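Local coordinates for glyoxalase family protein (Listeria monocytogenes, PDB 2P7O) that catalyses the hydration of the antibiotic fosfomycin, a manganese-dependent reaction that makes the bacterium resistant to the drug, at residues Lys17-Leu22 and Lys45-Ala50. Residues are numbered along the deposited sequence; the frame is centred on the assembly and turned at random.
Sequences KTTAFL and KFFLIA
L22 lays a methyl group over one face of the F47 ring, while T19, one helical turn earlier, meets the same ring at its edge. T19 CB lies 3.9 Å from K45 NZ and 4.2 Å from F47 CZ, and there the side chain forks. OG1 sits beside the backbone N, anti to the carbonyl carbon (chi1 -72°); it hydrogen-bonds back to the carbonyl O of L15 and accepts a second bond from K45 NZ at 3.0 Å, while F47 CZ comes within 3.5 Å. CG2, the other branch, is 3.7 Å from K45 NZ and 4.0 Å from F47 CZ. Threonine suits this buried place because its hydroxyl is satisfied within its own helix and still receives the lysine, while its methyl finds an apolar partner in the ring edge, though the lysine nitrogen lies nearer. The long K45 chain, extended beyond CG, carries its charge to T19 OG1 and to a salt bridge with E30, which probably balances it. The flat F47 ring offers L22 a face: L22 CD1 stands 4.2 Å from the ring centroid, 27° off the normal, a CH-pi contact. The other leucine methyl, CD2, meets CD1 of apolar I49 at 4.3 Å, so the branched residue serves two strand residues at once. K45, F47 and I49 point toward the helix; F46 lies on L124 of the second subunit, and I49 also touches I2 of that subunit. The axes of 17-22 and 45-49 run 8° from parallel. The order strand 4-12, helix 15-26, then strands 29-30, 44-49 and 52-58 is consistent with the βαβββ motif of the glyoxalase (vicinal oxygen chelate) superfamily.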
ATOM      1  N   LYS A  17      -0.759  19.679  -2.373  1.00 21.01           N
ATOM      2  CA  LYS A  17      -1.876  19.295  -1.514  1.00 17.38           C
ATOM      3  C   LYS A  17      -1.531  18.011  -0.768  1.00 20.62           C
ATOM      4  O   LYS A  17      -1.728  17.879   0.439  1.00 26.84           O
ATOM      5  CB  LYS A  17      -3.164  19.064  -2.359  1.00 18.58           C
ATOM      6  CG  LYS A  17      -3.599  20.465  -2.814  1.00 19.31           C
ATOM      7  CD  LYS A  17      -4.820  20.333  -3.717  1.00 21.71           C
ATOM      8  CE  LYS A  17      -5.620  21.629  -3.785  1.00 22.11           C
ATOM      9  NZ  LYS A  17      -6.930  21.359  -4.476  1.00 24.71           N
ATOM     10  N   THR A  18      -0.964  17.033  -1.492  1.00 19.16           N
ATOM     11  CA  THR A  18      -0.658  15.787  -0.802  1.00 16.57           C
ATOM     12  C   THR A  18       0.431  15.948   0.232  1.00 17.73           C
ATOM     13  O   THR A  18       0.415  15.265   1.233  1.00 17.96           O
ATOM     14  CB  THR A  18      -0.363  14.719  -1.849  1.00 16.34           C
ATOM     15  OG1 THR A  18      -1.568  14.729  -2.678  1.00 18.42           O
ATOM     16  CG2 THR A  18      -0.087  13.348  -1.265  1.00 15.90           C
ATOM     17  N   THR A  19       1.416  16.788  -0.032  1.00 18.74           N
ATOM     18  CA  THR A  19       2.457  17.068   0.979  1.00 20.66           C
ATOM     19  C   THR A  19       1.815  17.540   2.281  1.00 19.99           C
ATOM     20  O   THR A  19       2.178  17.168   3.390  1.00 18.76           O
ATOM     21  CB  THR A  19       3.370  18.168   0.411  1.00 21.10           C
ATOM     22  OG1 THR A  19       4.137  17.525  -0.642  1.00 23.61           O
ATOM     23  CG2 THR A  19       4.370  18.607   1.467  1.00 19.36           C
ATOM     24  N   ALA A  20       0.790  18.374   2.144  1.00 18.14           N
ATOM     25  CA  ALA A  20       0.180  18.957   3.344  1.00 18.24           C
ATOM     26  C   ALA A  20      -0.622  17.872   4.055  1.00 19.13           C
ATOM     27  O   ALA A  20      -0.558  17.847   5.308  1.00 19.05           O
ATOM     28  CB  ALA A  20      -0.650  20.139   2.949  1.00 25.65           C
ATOM     29  N   PHE A  21      -1.328  17.006   3.299  1.00 20.10           N
ATOM     30  CA  PHE A  21      -2.048  15.892   3.901  1.00 18.06           C
ATOM     31  C   PHE A  21      -1.106  15.021   4.742  1.00 16.51           C
ATOM     32  O   PHE A  21      -1.348  14.728   5.923  1.00 19.29           O
ATOM     33  CB  PHE A  21      -2.649  15.106   2.707  1.00 18.96           C
ATOM     34  CG  PHE A  21      -3.398  13.864   3.163  1.00 18.30           C
ATOM     35  CD1 PHE A  21      -4.664  13.949   3.685  1.00 22.93           C
ATOM     36  CD2 PHE A  21      -2.782  12.645   3.031  1.00 21.53           C
ATOM     37  CE1 PHE A  21      -5.333  12.832   4.154  1.00 24.39           C
ATOM     38  CE2 PHE A  21      -3.426  11.511   3.494  1.00 23.03           C
ATOM     39  CZ  PHE A  21      -4.719  11.608   3.988  1.00 26.02           C
ATOM     40  N   LEU A  22       0.025  14.615   4.138  1.00 19.28           N
ATOM     41  CA  LEU A  22       0.917  13.659   4.751  1.00 18.04           C
ATOM     42  C   LEU A  22       1.630  14.239   5.981  1.00 19.33           C
ATOM     43  O   LEU A  22       1.864  13.528   6.949  1.00 20.34           O
ATOM     44  CB  LEU A  22       1.999  13.185   3.764  1.00 17.53           C
ATOM     45  CG  LEU A  22       1.501  12.362   2.581  1.00 19.81           C
ATOM     46  CD1 LEU A  22       2.668  12.061   1.660  1.00 18.29           C
ATOM     47  CD2 LEU A  22       0.832  11.083   3.119  1.00 18.72           C
ATOM     48  N   LYS A  45       8.079  13.299  -4.942  1.00 21.46           N
ATOM     49  CA  LYS A  45       8.717  13.445  -3.662  1.00 22.44           C
ATOM     50  C   LYS A  45       8.806  12.090  -2.926  1.00 20.69           C
ATOM     51  O   LYS A  45       7.955  11.220  -3.071  1.00 23.52           O
ATOM     52  CB  LYS A  45       7.890  14.363  -2.768  1.00 27.37           C
ATOM     53  CG  LYS A  45       8.106  15.817  -3.082  1.00 28.16           C
ATOM     54  CD  LYS A  45       7.418  16.636  -1.982  1.00 30.26           C
ATOM     55  CE  LYS A  45       7.140  18.038  -2.473  1.00 32.46           C
ATOM     56  NZ  LYS A  45       6.775  18.884  -1.318  1.00 28.62           N
ATOM     57  N   PHE A  46       9.839  12.028  -2.079  1.00 21.17           N
ATOM     58  CA  PHE A  46       9.853  10.930  -1.105  1.00 22.75           C
ATOM     59  C   PHE A  46       9.653  11.489   0.313  1.00 22.67           C
ATOM     60  O   PHE A  46      10.169  12.552   0.672  1.00 23.15           O
ATOM     61  CB  PHE A  46      11.141  10.115  -1.198  1.00 23.05           C
ATOM     62  CG  PHE A  46      11.102   8.883  -2.086  1.00 24.07           C
ATOM     63  CD1 PHE A  46      10.891   7.630  -1.546  1.00 21.87           C
ATOM     64  CD2 PHE A  46      11.308   9.020  -3.463  1.00 23.93           C
ATOM     65  CE1 PHE A  46      10.886   6.494  -2.357  1.00 24.42           C
ATOM     66  CE2 PHE A  46      11.303   7.900  -4.264  1.00 22.51           C
ATOM     67  CZ  PHE A  46      11.066   6.630  -3.711  1.00 23.37           C
ATOM     68  N   PHE A  47       8.958  10.698   1.118  1.00 20.80           N
ATOM     69  CA  PHE A  47       8.747  10.986   2.532  1.00 21.78           C
ATOM     70  C   PHE A  47       9.005   9.692   3.319  1.00 23.83           C
ATOM     71  O   PHE A  47       9.064   8.576   2.773  1.00 25.64           O
ATOM     72  CB  PHE A  47       7.290  11.351   2.826  1.00 21.79           C
ATOM     73  CG  PHE A  47       6.808  12.627   2.152  1.00 20.91           C
ATOM     74  CD1 PHE A  47       6.282  12.578   0.885  1.00 21.03           C
ATOM     75  CD2 PHE A  47       6.916  13.836   2.807  1.00 20.54           C
ATOM     76  CE1 PHE A  47       5.930  13.755   0.272  1.00 20.71           C
ATOM     77  CE2 PHE A  47       6.554  15.032   2.188  1.00 22.31           C
ATOM     78  CZ  PHE A  47       6.076  15.001   0.893  1.00 20.49           C
ATOM     79  N   LEU A  48       9.245   9.851   4.607  1.00 19.49           N
ATOM     80  CA  LEU A  48       9.381   8.795   5.567  1.00 17.13           C
ATOM     81  C   LEU A  48       8.256   8.988   6.597  1.00 18.81           C
ATOM     82  O   LEU A  48       8.143  10.103   7.145  1.00 21.74           O
ATOM     83  CB  LEU A  48      10.669   8.898   6.409  1.00 24.56           C
ATOM     84  CG  LEU A  48      11.924   8.855   5.537  1.00 32.98           C
ATOM     85  CD1 LEU A  48      13.198   8.423   6.231  1.00 37.56           C
ATOM     86  CD2 LEU A  48      11.494   7.879   4.469  1.00 46.43           C
ATOM     87  N   ILE A  49       7.573   7.892   6.860  1.00 21.32           N
ATOM     88  CA  ILE A  49       6.523   7.799   7.873  1.00 20.13           C
ATOM     89  C   ILE A  49       6.781   6.524   8.694  1.00 20.43           C
ATOM     90  O   ILE A  49       6.507   5.414   8.227  1.00 23.20           O
ATOM     91  CB  ILE A  49       5.148   7.727   7.191  1.00 18.50           C
ATOM     92  CG1 ILE A  49       4.901   8.860   6.179  1.00 19.55           C
ATOM     93  CG2 ILE A  49       4.034   7.717   8.253  1.00 22.34           C
ATOM     94  CD1 ILE A  49       3.542   8.725   5.533  1.00 21.96           C
ATOM     95  N   ALA A  50       7.336   6.789   9.875  1.00 21.84           N
ATOM     96  CA  ALA A  50       7.574   5.732  10.854  1.00 21.27           C
ATOM     97  C   ALA A  50       8.288   4.555  10.182  1.00 20.97           C
ATOM     98  O   ALA A  50       7.931   3.389  10.342  1.00 25.64           O
ATOM     99  CB  ALA A  50       6.263   5.300  11.467  1.00 21.59           C
TER